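Long-range contacts in aeromonas extracellular serine protease (Aeromonas sobria, PDB 3WQB), which cleaves peptide bonds after paired basic residues, one of them lysine, as a secreted calcium-binding serine protease of the kexin and furin type: residues D56-W61 against D418-L423; T65-Q70 against M346-S351; S244-S249 against R529-L534; Q195-F200 against N250-N255; K222-G227 against L564-R569. The protein carries 1 engineered substitution. All blocks are in the same frame, centred on the assembly; numbering follows the deposited sequence.

Interaction 1: residues D56-W61 against D418-L423; sequences DLNLWW and DVNKAL
Asp418 OD1 takes two N-H groups from opposite faces of its carboxylate: Asn58 ND2, at 2.8 Å from Asp418 OD1, and Lys421 N, the capping bond of helix 419-426. Asn58 ND2 comes from above the plane, 43° out of it, whereas the oxygen lies nearly in the amide plane of Asn58. With its CG anti to the backbone N (chi1 -158°), Asn58 runs side by side with Asp418. Two backbone bonds run alongside, Val419 N to Leu57 O at 3.0 Å and Asn420 N to Asn58 O at 2.8 Å. The loop before helix 60-64 thus supplies acceptors to N-H groups in the first turn of helix 419-426, where they have no helical partner, with Asp418 as N-cap. In the reverse direction, Asn420 OD1 accepts from Trp61 N (3.0 Å), with the N-H tilted 32° from the carbonyl plane. Asn420 ND2 lies 3.1 Å above one face of the Trp60 ring, toward the rim, amide and ring planes nearly perpendicular. Both Asn58 ND2 and Asn420 ND2 donate to Ile16 O, while Trp60 NE1 donates to Gly17 O. Apolar packing flanks the polar centre, with Leu59 CB 3.8 Å from Val419 CB and Leu423 CB 4.0 Å from Trp61 CZ3.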
# COMPACT_ATOMS: atom_id res chain seq x y z
N ASP A 56 -12.13 11.83 12.19
CA ASP A 56 -11.60 12.64 11.10
C ASP A 56 -10.09 12.76 11.30
O ASP A 56 -9.52 12.09 12.16
CB ASP A 56 -12.29 14.01 11.08
CG ASP A 56 -12.28 14.70 12.43
OD1 ASP A 56 -11.22 14.69 13.09
OD2 ASP A 56 -13.33 15.26 12.84
N LEU A 57 -9.44 13.64 10.53
CA LEU A 57 -7.99 13.79 10.63
C LEU A 57 -7.53 14.74 11.74
O LEU A 57 -6.33 14.98 11.90
CB LEU A 57 -7.40 14.21 9.29
CG LEU A 57 -7.66 13.23 8.15
CD1 LEU A 57 -7.33 13.87 6.82
CD2 LEU A 57 -6.88 11.92 8.34
N ASN A 58 -8.49 15.28 12.50
CA ASN A 58 -8.25 16.27 13.56
C ASN A 58 -7.23 17.30 13.14
O ASN A 58 -6.16 17.44 13.75
CB ASN A 58 -7.91 15.64 14.92
CG ASN A 58 -8.19 16.59 16.08
OD1 ASN A 58 -9.20 17.30 16.08
ND2 ASN A 58 -7.30 16.62 17.05
N LEU A 59 -7.55 18.02 12.07
CA LEU A 59 -6.63 18.98 11.46
C LEU A 59 -7.12 20.41 11.58
O LEU A 59 -6.50 21.33 11.04
CB LEU A 59 -6.38 18.63 9.98
CG LEU A 59 -7.59 18.44 9.06
CD1 LEU A 59 -8.41 19.70 8.89
CD2 LEU A 59 -7.10 17.93 7.71
N TRP A 60 -8.22 20.62 12.31
CA TRP A 60 -8.82 21.95 12.39
C TRP A 60 -7.87 23.04 12.91
O TRP A 60 -7.94 24.19 12.47
CB TRP A 60 -10.12 21.91 13.19
CG TRP A 60 -9.96 21.52 14.63
CD1 TRP A 60 -10.11 20.27 15.16
CD2 TRP A 60 -9.64 22.39 15.72
NE1 TRP A 60 -9.89 20.31 16.52
CE2 TRP A 60 -9.60 21.60 16.89
CE3 TRP A 60 -9.37 23.77 15.82
CZ2 TRP A 60 -9.32 22.14 18.14
CZ3 TRP A 60 -9.08 24.30 17.07
CH2 TRP A 60 -9.05 23.49 18.21
N TRP A 61 -6.99 22.69 13.85
CA TRP A 61 -6.08 23.66 14.43
C TRP A 61 -4.98 24.01 13.45
O TRP A 61 -4.55 25.16 13.39
CB TRP A 61 -5.54 23.15 15.77
CG TRP A 61 -4.64 24.10 16.51
CD1 TRP A 61 -4.99 24.98 17.49
CD2 TRP A 61 -3.21 24.21 16.36
NE1 TRP A 61 -3.87 25.65 17.95
CE2 TRP A 61 -2.77 25.19 17.28
CE3 TRP A 61 -2.27 23.58 15.53
CZ2 TRP A 61 -1.43 25.56 17.39
CZ3 TRP A 61 -0.93 23.95 15.65
CH2 TRP A 61 -0.52 24.92 16.57
N ASP A 418 -3.92 12.16 13.85
CA ASP A 418 -4.38 13.32 14.61
C ASP A 418 -3.39 14.43 14.29
O ASP A 418 -2.34 14.55 14.90
CB ASP A 418 -4.37 13.00 16.11
CG ASP A 418 -4.89 14.14 16.98
OD1 ASP A 418 -4.89 15.31 16.54
OD2 ASP A 418 -5.27 13.84 18.14
N VAL A 419 -3.73 15.25 13.29
CA VAL A 419 -2.79 16.27 12.82
C VAL A 419 -2.49 17.31 13.89
O VAL A 419 -1.33 17.73 14.06
CB VAL A 419 -3.32 16.96 11.54
CG1 VAL A 419 -2.53 18.24 11.24
CG2 VAL A 419 -3.28 16.01 10.35
N ASN A 420 -3.52 17.75 14.61
CA ASN A 420 -3.31 18.76 15.64
C ASN A 420 -2.33 18.29 16.70
O ASN A 420 -1.44 19.05 17.10
CB ASN A 420 -4.63 19.10 16.34
CG ASN A 420 -5.64 19.78 15.44
OD1 ASN A 420 -5.33 20.26 14.35
ND2 ASN A 420 -6.87 19.83 15.92
N LYS A 421 -2.48 17.04 17.15
CA LYS A 421 -1.60 16.51 18.19
C LYS A 421 -0.19 16.27 17.65
O LYS A 421 0.79 16.53 18.34
CB LYS A 421 -2.18 15.23 18.80
CG LYS A 421 -1.44 14.76 20.05
CD LYS A 421 -2.16 13.59 20.70
CE LYS A 421 -1.34 13.05 21.86
NZ LYS A 421 -2.04 11.96 22.56
N ALA A 422 -0.09 15.83 16.39
CA ALA A 422 1.22 15.70 15.77
C ALA A 422 1.95 17.04 15.75
O ALA A 422 3.14 17.11 16.02
CB ALA A 422 1.10 15.12 14.35
N LEU A 423 1.21 18.11 15.44
CA LEU A 423 1.79 19.46 15.46
C LEU A 423 2.18 19.93 16.85
O LEU A 423 3.18 20.61 17.01
CB LEU A 423 0.84 20.47 14.81
CG LEU A 423 0.72 20.35 13.29
CD1 LEU A 423 -0.50 21.13 12.82
CD2 LEU A 423 1.97 20.84 12.61

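Interaction 2: residues T65-Q70 against M346-S351; sequences TGVLGQ and MALLMS
Val67 lays its CG1 over the last turns of helix 335-352, 3.2 Å from Leu348 O and 3.6 Å from Ser351 OG; CG1, anti to the backbone N (chi1 178°), is the branch that meets the helix. From the helix, Leu348 CD2 reaches the loop backbone, 3.5 Å from Leu68 CA. Ser351 OG is shared: it donates to Leu348 O, one turn back in its own helix, and accepts from Gly69 N at 3.1 Å with a bent N-H angle of 139°. Packing is tight here, since Ser351 CB lies only 3.5 Å from Gly69 CA, and that CA also directs a C-H toward Ala347 O. Gln70 braces the loop from within, its NE2 donating to Gly66 O and its OE1 accepting from Leu68 N. Gly66 closes helix 60-64 as the C-prime residue of a Schellman motif, and the chain then touches helix 335-352 before strand 73-77; that helix also meets helices 358-368 and 419-426 and strand 211-215, Leu348 itself touching Val419.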
# COMPACT_ATOMS: atom_id res chain seq x y z
N THR A 65 -4.59 27.86 12.13
CA THR A 65 -3.31 28.57 12.34
C THR A 65 -2.50 28.74 11.05
O THR A 65 -1.33 29.13 11.10
CB THR A 65 -2.43 27.90 13.42
OG1 THR A 65 -2.09 26.57 13.01
CG2 THR A 65 -3.12 27.86 14.79
N GLY A 66 -3.11 28.43 9.91
CA GLY A 66 -2.47 28.70 8.62
C GLY A 66 -1.47 27.64 8.17
O GLY A 66 -0.70 27.88 7.24
N VAL A 67 -1.48 26.48 8.83
CA VAL A 67 -0.70 25.32 8.37
C VAL A 67 -1.51 24.63 7.28
O VAL A 67 -2.53 23.98 7.54
CB VAL A 67 -0.39 24.35 9.54
CG1 VAL A 67 0.36 23.12 9.03
CG2 VAL A 67 0.42 25.05 10.64
N LEU A 68 -1.04 24.77 6.04
CA LEU A 68 -1.84 24.42 4.88
C LEU A 68 -1.08 23.69 3.78
O LEU A 68 -1.60 23.51 2.67
CB LEU A 68 -2.51 25.68 4.31
CG LEU A 68 -3.55 26.40 5.18
CD1 LEU A 68 -3.96 27.70 4.52
CD2 LEU A 68 -4.76 25.52 5.46
N GLY A 69 0.15 23.26 4.06
CA GLY A 69 0.93 22.52 3.07
C GLY A 69 1.77 23.37 2.14
O GLY A 69 2.34 22.86 1.18
N GLN A 70 1.86 24.67 2.42
CA GLN A 70 2.66 25.59 1.61
C GLN A 70 4.11 25.12 1.47
O GLN A 70 4.74 24.71 2.46
CB GLN A 70 2.59 27.01 2.18
CG GLN A 70 3.02 27.20 3.66
CD GLN A 70 1.90 27.06 4.69
OE1 GLN A 70 0.95 26.31 4.52
NE2 GLN A 70 2.04 27.79 5.79
N MET A 346 0.80 14.59 6.00
CA MET A 346 2.24 14.72 5.87
C MET A 346 2.62 16.11 5.34
O MET A 346 3.54 16.75 5.87
CB MET A 346 2.77 13.63 4.94
CG MET A 346 4.27 13.49 4.94
SD MET A 346 4.94 12.88 6.51
CE MET A 346 4.49 11.14 6.53
N ALA A 347 1.91 16.58 4.31
CA ALA A 347 2.20 17.89 3.74
C ALA A 347 1.96 19.00 4.77
O ALA A 347 2.72 19.97 4.83
CB ALA A 347 1.38 18.13 2.50
N LEU A 348 0.94 18.85 5.60
CA LEU A 348 0.70 19.83 6.66
C LEU A 348 1.89 19.88 7.62
O LEU A 348 2.43 20.95 7.92
CB LEU A 348 -0.59 19.51 7.43
CG LEU A 348 -1.89 19.68 6.63
CD1 LEU A 348 -3.11 19.36 7.49
CD2 LEU A 348 -2.00 21.09 6.08
N LEU A 349 2.33 18.71 8.08
CA LEU A 349 3.43 18.66 9.02
C LEU A 349 4.70 19.22 8.41
O LEU A 349 5.41 19.99 9.05
CB LEU A 349 3.65 17.23 9.50
CG LEU A 349 2.50 16.58 10.26
CD1 LEU A 349 2.93 15.21 10.70
CD2 LEU A 349 2.03 17.40 11.43
N MET A 350 4.99 18.82 7.18
CA MET A 350 6.17 19.31 6.49
C MET A 350 6.14 20.82 6.32
O MET A 350 7.17 21.48 6.43
CB MET A 350 6.33 18.64 5.13
CG MET A 350 6.71 17.18 5.21
SD MET A 350 6.70 16.47 3.55
CE MET A 350 7.51 14.90 3.89
N SER A 351 4.96 21.38 6.05
CA SER A 351 4.88 22.83 5.86
C SER A 351 5.12 23.59 7.16
O SER A 351 5.68 24.69 7.14
CB SER A 351 3.56 23.25 5.20
OG SER A 351 2.45 23.13 6.07

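Interaction 3: residues S244-S249 against R529-L534; sequences SNLDPS and RDMRML
Asn245 turns its amide to the backbone of Leu534 and uses both ends of it. Its OD1 accepts from Leu534 N at 3.0 Å, the N-H pointing almost straight at the oxygen (169°) but standing above the carbonyl plane. Its ND2 donates to Leu534 O at 3.2 Å, with that oxygen in the amide plane, so the two bonds together fix the rotation of the group; ND2 also donates to Leu503 O. The Asn245 side chain crosses that of Met533 at about a right angle, its ND2 3.6 Å from Met533 CB. Arg532 extends with CG anti to the backbone N and bends at chi3 (57°), and the edge of its guanidinium meets Pro248 O in plane, with NH2 2.8 Å from that oxygen. The other guanidinium nitrogens are occupied too, NE by Ser251 OG and NH1 by a salt bridge to Asp197 OD2. At the Met531 end of the strand segment, Leu246 CD2 touches Met531 CE at 3.8 Å, the two side chains crossing obliquely. A water sits between Asn245 O and Arg532 O, 2.8 Å from the latter. Here a loop of the subtilisin domain is fastened to strand 527-535 of the P-domain, a buried interface of the two-domain architecture found in furin-type proteases.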
# COMPACT_ATOMS: atom_id res chain seq x y z
N SER A 244 -2.14 -7.22 4.33
CA SER A 244 -1.35 -6.18 3.68
C SER A 244 0.14 -6.48 3.46
O SER A 244 0.83 -5.72 2.77
CB SER A 244 -1.55 -4.85 4.41
OG SER A 244 -1.25 -4.96 5.78
N ASN A 245 0.63 -7.57 4.05
CA ASN A 245 1.98 -8.06 3.77
C ASN A 245 2.08 -8.91 2.50
O ASN A 245 3.17 -9.28 2.09
CB ASN A 245 2.55 -8.84 4.96
CG ASN A 245 3.40 -7.99 5.90
OD1 ASN A 245 4.13 -7.10 5.47
ND2 ASN A 245 3.34 -8.29 7.20
N LEU A 246 0.95 -9.23 1.86
CA LEU A 246 1.02 -10.06 0.65
C LEU A 246 1.64 -9.36 -0.55
O LEU A 246 2.38 -9.98 -1.32
CB LEU A 246 -0.34 -10.65 0.27
CG LEU A 246 -0.96 -11.65 1.25
CD1 LEU A 246 -2.34 -12.07 0.75
CD2 LEU A 246 -0.05 -12.86 1.47
N ASP A 247 1.35 -8.08 -0.73
CA ASP A 247 1.94 -7.32 -1.83
C ASP A 247 3.38 -6.98 -1.43
O ASP A 247 3.59 -6.27 -0.45
CB ASP A 247 1.11 -6.05 -2.08
CG ASP A 247 1.75 -5.11 -3.11
OD1 ASP A 247 2.91 -5.32 -3.53
OD2 ASP A 247 1.05 -4.15 -3.50
N PRO A 248 4.37 -7.53 -2.17
CA PRO A 248 5.78 -7.34 -1.78
C PRO A 248 6.21 -5.88 -1.54
O PRO A 248 7.04 -5.62 -0.66
CB PRO A 248 6.56 -7.97 -2.94
CG PRO A 248 5.60 -8.02 -4.08
CD PRO A 248 4.26 -8.24 -3.46
N SER A 249 5.64 -4.94 -2.28
CA SER A 249 6.02 -3.54 -2.12
C SER A 249 5.65 -2.98 -0.75
O SER A 249 6.26 -2.03 -0.26
CB SER A 249 5.37 -2.68 -3.20
OG SER A 249 5.78 -3.13 -4.48
N ARG A 529 9.07 -18.48 -1.13
CA ARG A 529 10.47 -18.34 -1.52
C ARG A 529 10.87 -16.88 -1.31
O ARG A 529 10.50 -16.01 -2.10
CB ARG A 529 10.70 -18.76 -2.98
CG ARG A 529 10.54 -20.26 -3.27
CD ARG A 529 11.53 -21.10 -2.46
NE ARG A 529 11.46 -22.53 -2.76
CZ ARG A 529 10.65 -23.39 -2.15
NH1 ARG A 529 9.81 -22.99 -1.21
NH2 ARG A 529 10.69 -24.67 -2.48
N ASP A 530 11.59 -16.62 -0.22
CA ASP A 530 11.98 -15.25 0.17
C ASP A 530 10.78 -14.30 0.16
O ASP A 530 10.85 -13.17 -0.34
CB ASP A 530 13.09 -14.69 -0.73
CG ASP A 530 14.43 -15.39 -0.56
OD1 ASP A 530 14.68 -15.98 0.51
OD2 ASP A 530 15.24 -15.32 -1.51
N MET A 531 9.65 -14.76 0.69
CA MET A 531 8.50 -13.88 0.82
C MET A 531 8.77 -12.89 1.94
O MET A 531 9.09 -13.29 3.05
CB MET A 531 7.21 -14.64 1.09
CG MET A 531 6.03 -13.70 1.10
SD MET A 531 4.48 -14.45 1.53
CE MET A 531 3.68 -13.09 2.37
N ARG A 532 8.64 -11.60 1.64
CA ARG A 532 8.98 -10.56 2.60
C ARG A 532 7.75 -10.06 3.35
O ARG A 532 6.66 -9.91 2.76
CB ARG A 532 9.72 -9.40 1.92
CG ARG A 532 10.39 -8.45 2.91
CD ARG A 532 11.16 -7.35 2.22
NE ARG A 532 10.28 -6.60 1.34
CZ ARG A 532 10.69 -5.75 0.40
NH1 ARG A 532 11.99 -5.55 0.20
NH2 ARG A 532 9.80 -5.12 -0.35
N MET A 533 7.94 -9.83 4.65
CA MET A 533 6.91 -9.24 5.49
C MET A 533 7.55 -8.19 6.39
O MET A 533 8.75 -8.28 6.71
CB MET A 533 6.22 -10.31 6.34
CG MET A 533 5.45 -11.33 5.52
SD MET A 533 5.29 -12.95 6.32
CE MET A 533 6.93 -13.60 6.07
N LEU A 534 6.78 -7.19 6.79
CA LEU A 534 7.27 -6.16 7.71
C LEU A 534 6.34 -6.05 8.91
O LEU A 534 5.13 -6.24 8.79
CB LEU A 534 7.40 -4.82 6.98
CG LEU A 534 7.89 -3.64 7.82
CD1 LEU A 534 8.81 -2.75 7.03
CD2 LEU A 534 6.74 -2.82 8.42
O HOH W 1 5.26 -10.40 0.39

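Interaction 4: residues Q195-F200 against N250-N255; sequences QLDRLF and NSNFWN
Helix 191-205 passes the loop that leads into strand 255-261, and the two backbones come nearest where Phe200 CA stands 6.1 Å from Trp254 CA and Asp197 CA 6.7 Å from Asn252 CA. Both elements belong to the subtilisin domain, whose parallel sheet includes strand 255-261. One turn of helix, from Asp197 to Phe200, therefore faces the loop. Asn252 ND2 donates to Asp197 OD1 at 3.1 Å; the carboxylate receives it from above its plane, 45° out, although the oxygen lies in the amide plane of Asn252. The second carboxylate oxygen turns to the P-domain arginine, which would help to balance the charge. Asn252 CG lies between the backbone N and the carbonyl carbon (chi1 74°), and OD1 closes an Asx motif by accepting from Asn255 N at 2.9 Å. Next to this polar pair, Phe200 CB packs on Trp254 CB, 3.6 Å away, and the indole carries Phe200 C over one face, toward the rim. Phe253 CD2 lies over the opposite face, also toward the rim. Asn255 OD1, which is hydrogen-bonded to Gln176 NE2, lies in plane at the edge of the Phe200 ring, 3.5 Å from Phe200 CE2.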
# COMPACT_ATOMS: atom_id res chain seq x y z
N GLN A 195 15.31 -2.10 -7.78
CA GLN A 195 15.60 -0.79 -8.35
C GLN A 195 14.70 0.28 -7.73
O GLN A 195 15.17 1.37 -7.39
CB GLN A 195 15.44 -0.82 -9.87
CG GLN A 195 15.81 0.49 -10.55
CD GLN A 195 15.76 0.40 -12.05
OE1 GLN A 195 14.73 0.05 -12.62
NE2 GLN A 195 16.87 0.72 -12.71
N LEU A 196 13.41 -0.02 -7.58
CA LEU A 196 12.51 0.95 -6.97
C LEU A 196 12.79 1.12 -5.47
O LEU A 196 12.76 2.23 -4.95
CB LEU A 196 11.05 0.61 -7.25
CG LEU A 196 10.65 0.83 -8.71
CD1 LEU A 196 9.30 0.22 -9.02
CD2 LEU A 196 10.65 2.32 -9.08
N ASP A 197 13.09 0.02 -4.77
CA ASP A 197 13.44 0.13 -3.35
C ASP A 197 14.66 1.01 -3.15
O ASP A 197 14.68 1.83 -2.23
CB ASP A 197 13.68 -1.24 -2.73
CG ASP A 197 12.40 -2.01 -2.44
OD1 ASP A 197 11.28 -1.49 -2.71
OD2 ASP A 197 12.50 -3.13 -1.91
N ARG A 198 15.66 0.88 -4.03
CA ARG A 198 16.87 1.69 -3.92
C ARG A 198 16.55 3.16 -4.17
O ARG A 198 17.09 4.05 -3.49
CB ARG A 198 17.95 1.18 -4.88
CG ARG A 198 18.54 -0.16 -4.45
CD ARG A 198 19.36 -0.79 -5.54
NE ARG A 198 19.78 -2.14 -5.19
CZ ARG A 198 20.57 -2.90 -5.95
NH1 ARG A 198 21.03 -2.44 -7.10
NH2 ARG A 198 20.90 -4.11 -5.54
N LEU A 199 15.69 3.42 -5.15
CA LEU A 199 15.26 4.78 -5.42
C LEU A 199 14.53 5.37 -4.21
O LEU A 199 14.77 6.51 -3.81
CB LEU A 199 14.35 4.83 -6.65
CG LEU A 199 13.71 6.18 -6.98
CD1 LEU A 199 14.77 7.22 -7.31
CD2 LEU A 199 12.70 6.03 -8.11
N PHE A 200 13.60 4.60 -3.65
CA PHE A 200 12.81 5.08 -2.52
C PHE A 200 13.72 5.37 -1.33
O PHE A 200 13.50 6.33 -0.59
CB PHE A 200 11.74 4.07 -2.10
CG PHE A 200 10.52 3.95 -3.01
CD1 PHE A 200 10.58 4.17 -4.39
CD2 PHE A 200 9.32 3.54 -2.46
CE1 PHE A 200 9.42 4.01 -5.17
CE2 PHE A 200 8.18 3.36 -3.23
CZ PHE A 200 8.23 3.57 -4.59
N ASN A 250 4.64 -3.58 -0.12
CA ASN A 250 4.14 -3.05 1.14
C ASN A 250 5.04 -3.35 2.33
O ASN A 250 4.77 -2.88 3.43
CB ASN A 250 2.73 -3.57 1.43
CG ASN A 250 1.70 -3.01 0.49
OD1 ASN A 250 1.96 -2.06 -0.27
ND2 ASN A 250 0.50 -3.60 0.52
N SER A 251 6.09 -4.15 2.13
CA SER A 251 7.03 -4.47 3.21
C SER A 251 8.42 -3.85 2.98
O SER A 251 9.38 -4.26 3.62
CB SER A 251 7.14 -5.99 3.41
OG SER A 251 7.53 -6.62 2.21
N ASN A 252 8.51 -2.86 2.10
CA ASN A 252 9.81 -2.29 1.76
C ASN A 252 10.31 -1.21 2.70
O ASN A 252 11.37 -0.62 2.44
CB ASN A 252 9.85 -1.78 0.31
CG ASN A 252 9.09 -0.49 0.11
OD1 ASN A 252 8.40 -0.01 1.01
ND2 ASN A 252 9.21 0.08 -1.08
N PHE A 253 9.58 -0.95 3.78
CA PHE A 253 9.91 0.07 4.78
C PHE A 253 9.72 1.51 4.31
O PHE A 253 9.14 2.31 5.02
CB PHE A 253 11.31 -0.12 5.37
CG PHE A 253 11.69 0.93 6.38
CD1 PHE A 253 11.09 0.94 7.64
CD2 PHE A 253 12.64 1.91 6.07
CE1 PHE A 253 11.44 1.90 8.58
CE2 PHE A 253 12.99 2.87 7.01
CZ PHE A 253 12.39 2.86 8.27
N TRP A 254 10.23 1.83 3.12
CA TRP A 254 10.13 3.19 2.58
C TRP A 254 8.67 3.60 2.38
O TRP A 254 8.33 4.78 2.54
CB TRP A 254 10.93 3.34 1.28
CG TRP A 254 12.28 2.70 1.44
CD1 TRP A 254 12.74 1.59 0.80
CD2 TRP A 254 13.31 3.08 2.37
NE1 TRP A 254 14.00 1.27 1.25
CE2 TRP A 254 14.37 2.17 2.22
CE3 TRP A 254 13.43 4.13 3.31
CZ2 TRP A 254 15.55 2.25 2.98
CZ3 TRP A 254 14.62 4.22 4.05
CH2 TRP A 254 15.65 3.29 3.89
N ASN A 255 7.80 2.63 2.07
CA ASN A 255 6.38 2.90 1.99
C ASN A 255 5.77 3.00 3.38
O ASN A 255 5.94 2.08 4.20
CB ASN A 255 5.68 1.78 1.24
CG ASN A 255 5.79 1.93 -0.25
OD1 ASN A 255 5.79 3.04 -0.76
ND2 ASN A 255 5.86 0.80 -0.97

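Interaction 5: residues K222-G227 against L564-R569; sequences KIAAGG and LNRETR
A small antiparallel sheet spans the two domains, with strands 222-225 and 228-233 from the subtilisin domain and strands 559-565 and 571-576 from the P-domain; this contact lies at its exposed end, where the turn at Gly226 and Gly227 meets the end of strand 559-565. The direct link is Arg566 N to Gly227 O, 2.9 Å and nearly straight at 168°. The same oxygen accepts from a water, 2.8 Å from Gly227 O, which in turn accepts from Glu567 N. A second water, in the guanidinium plane of Arg566 at its edge, accepts from Gly227 N (3.1 Å) and from Arg566 NH1. Arg566 folds back over the glycine: its CG is 3.3 Å from Gly227 O. The chain bends at chi3 (83°), which sets NE, and Arg566 NH1 ends 3.9 Å from Ala224 CB. At the end of the strand, Asn565 OD1 accepts from Thr568 N in an Asx motif, and Arg569 NH1 donates in plane to a lone pair of Arg566 O, both within the turn that follows the strand. Ala224 O is also bonded by a polar side chain of the neighbouring protein chain. The contact thus depends on backbone polarity more than on side-chain packing: its direct bond runs between backbone atoms, and two waters extend the link from the N-H and C=O of Gly227 to Arg566 NH1 and Glu567 N.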
# COMPACT_ATOMS: atom_id res chain seq x y z
N LYS A 222 -12.72 -9.32 -0.47
CA LYS A 222 -12.59 -9.74 -1.86
C LYS A 222 -11.38 -9.12 -2.51
O LYS A 222 -10.98 -8.01 -2.15
CB LYS A 222 -13.87 -9.42 -2.67
CG LYS A 222 -14.16 -7.94 -2.87
CD LYS A 222 -15.47 -7.76 -3.63
CE LYS A 222 -15.73 -6.30 -4.00
NZ LYS A 222 -17.04 -6.16 -4.68
N ILE A 223 -10.81 -9.84 -3.46
CA ILE A 223 -9.75 -9.30 -4.31
C ILE A 223 -10.12 -9.48 -5.77
O ILE A 223 -10.91 -10.36 -6.13
CB ILE A 223 -8.36 -9.92 -4.01
CG1 ILE A 223 -8.36 -11.44 -4.22
CG2 ILE A 223 -7.90 -9.54 -2.60
CD1 ILE A 223 -6.98 -12.03 -4.49
N ALA A 224 -9.57 -8.60 -6.60
CA ALA A 224 -9.73 -8.68 -8.04
C ALA A 224 -8.36 -8.81 -8.66
O ALA A 224 -7.41 -8.11 -8.26
CB ALA A 224 -10.45 -7.44 -8.56
N ALA A 225 -8.25 -9.70 -9.63
CA ALA A 225 -6.99 -9.99 -10.28
C ALA A 225 -7.26 -10.57 -11.66
O ALA A 225 -7.98 -11.58 -11.79
CB ALA A 225 -6.19 -10.98 -9.43
N GLY A 226 -6.70 -9.93 -12.68
CA GLY A 226 -6.78 -10.39 -14.06
C GLY A 226 -8.18 -10.74 -14.53
O GLY A 226 -8.39 -11.81 -15.11
N GLY A 227 -9.14 -9.86 -14.27
CA GLY A 227 -10.51 -10.05 -14.74
C GLY A 227 -11.35 -11.06 -13.96
O GLY A 227 -12.44 -11.44 -14.40
N LEU A 564 -15.37 -15.30 -9.65
CA LEU A 564 -16.23 -14.61 -10.62
C LEU A 564 -15.43 -14.18 -11.83
O LEU A 564 -14.48 -13.42 -11.71
CB LEU A 564 -16.89 -13.38 -9.98
CG LEU A 564 -17.65 -12.40 -10.88
CD1 LEU A 564 -18.91 -13.05 -11.45
CD2 LEU A 564 -18.02 -11.14 -10.09
N ASN A 565 -15.82 -14.68 -13.00
CA ASN A 565 -15.30 -14.17 -14.26
C ASN A 565 -16.05 -12.87 -14.57
O ASN A 565 -17.25 -12.89 -14.82
CB ASN A 565 -15.54 -15.21 -15.36
CG ASN A 565 -14.91 -14.83 -16.69
OD1 ASN A 565 -15.12 -13.73 -17.19
ND2 ASN A 565 -14.16 -15.75 -17.27
N ARG A 566 -15.35 -11.74 -14.54
CA ARG A 566 -16.02 -10.43 -14.60
C ARG A 566 -16.67 -10.15 -15.96
O ARG A 566 -17.68 -9.45 -16.03
CB ARG A 566 -15.06 -9.30 -14.23
CG ARG A 566 -14.54 -9.39 -12.81
CD ARG A 566 -13.59 -8.25 -12.48
NE ARG A 566 -14.31 -7.04 -12.10
CZ ARG A 566 -13.73 -5.94 -11.64
NH1 ARG A 566 -12.41 -5.88 -11.49
NH2 ARG A 566 -14.48 -4.89 -11.32
N GLU A 567 -16.08 -10.71 -17.00
CA GLU A 567 -16.56 -10.57 -18.37
C GLU A 567 -17.80 -11.42 -18.66
O GLU A 567 -18.81 -10.92 -19.16
CB GLU A 567 -15.43 -10.91 -19.34
CG GLU A 567 -15.79 -10.93 -20.81
CD GLU A 567 -14.75 -11.65 -21.63
OE1 GLU A 567 -15.06 -12.75 -22.15
OE2 GLU A 567 -13.61 -11.14 -21.74
N THR A 568 -17.71 -12.72 -18.36
CA THR A 568 -18.80 -13.65 -18.69
C THR A 568 -19.86 -13.73 -17.59
O THR A 568 -20.98 -14.17 -17.85
CB THR A 568 -18.27 -15.07 -18.95
OG1 THR A 568 -17.77 -15.63 -17.72
CG2 THR A 568 -17.17 -15.07 -20.01
N ARG A 569 -19.48 -13.31 -16.39
CA ARG A 569 -20.31 -13.41 -15.17
C ARG A 569 -20.39 -14.83 -14.60
O ARG A 569 -21.12 -15.07 -13.63
CB ARG A 569 -21.72 -12.80 -15.35
CG ARG A 569 -21.76 -11.38 -15.91
CD ARG A 569 -20.76 -10.46 -15.22
NE ARG A 569 -21.12 -10.18 -13.83
CZ ARG A 569 -20.41 -9.43 -12.99
NH1 ARG A 569 -19.27 -8.87 -13.39
NH2 ARG A 569 -20.83 -9.25 -11.75
O HOH W 2 -9.82 -7.58 -12.32
O HOH W 3 -13.04 -11.35 -17.11

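Interactions 1 and 2 form one packed region, helix 419-426 lying against helix 335-352 of the subtilisin domain, where Leu423 and Ala422 meet Leu349; interaction 1 is buried and rich in helix-end and asparagine bonds, interaction 2 partly buried and closer to backbone packing. Interactions 3 and 4 also touch, through Arg532 and Ser251 and through Ser249 and Asn255, so that residues 244-255 serve both the P-domain strand and helix 191-205; both are buried and mix amide bonds with apolar contact. Interaction 5 joins the same two domains as interaction 3, their centres about 23 Å apart, but at the surface, with a smaller buried area and two water bridges.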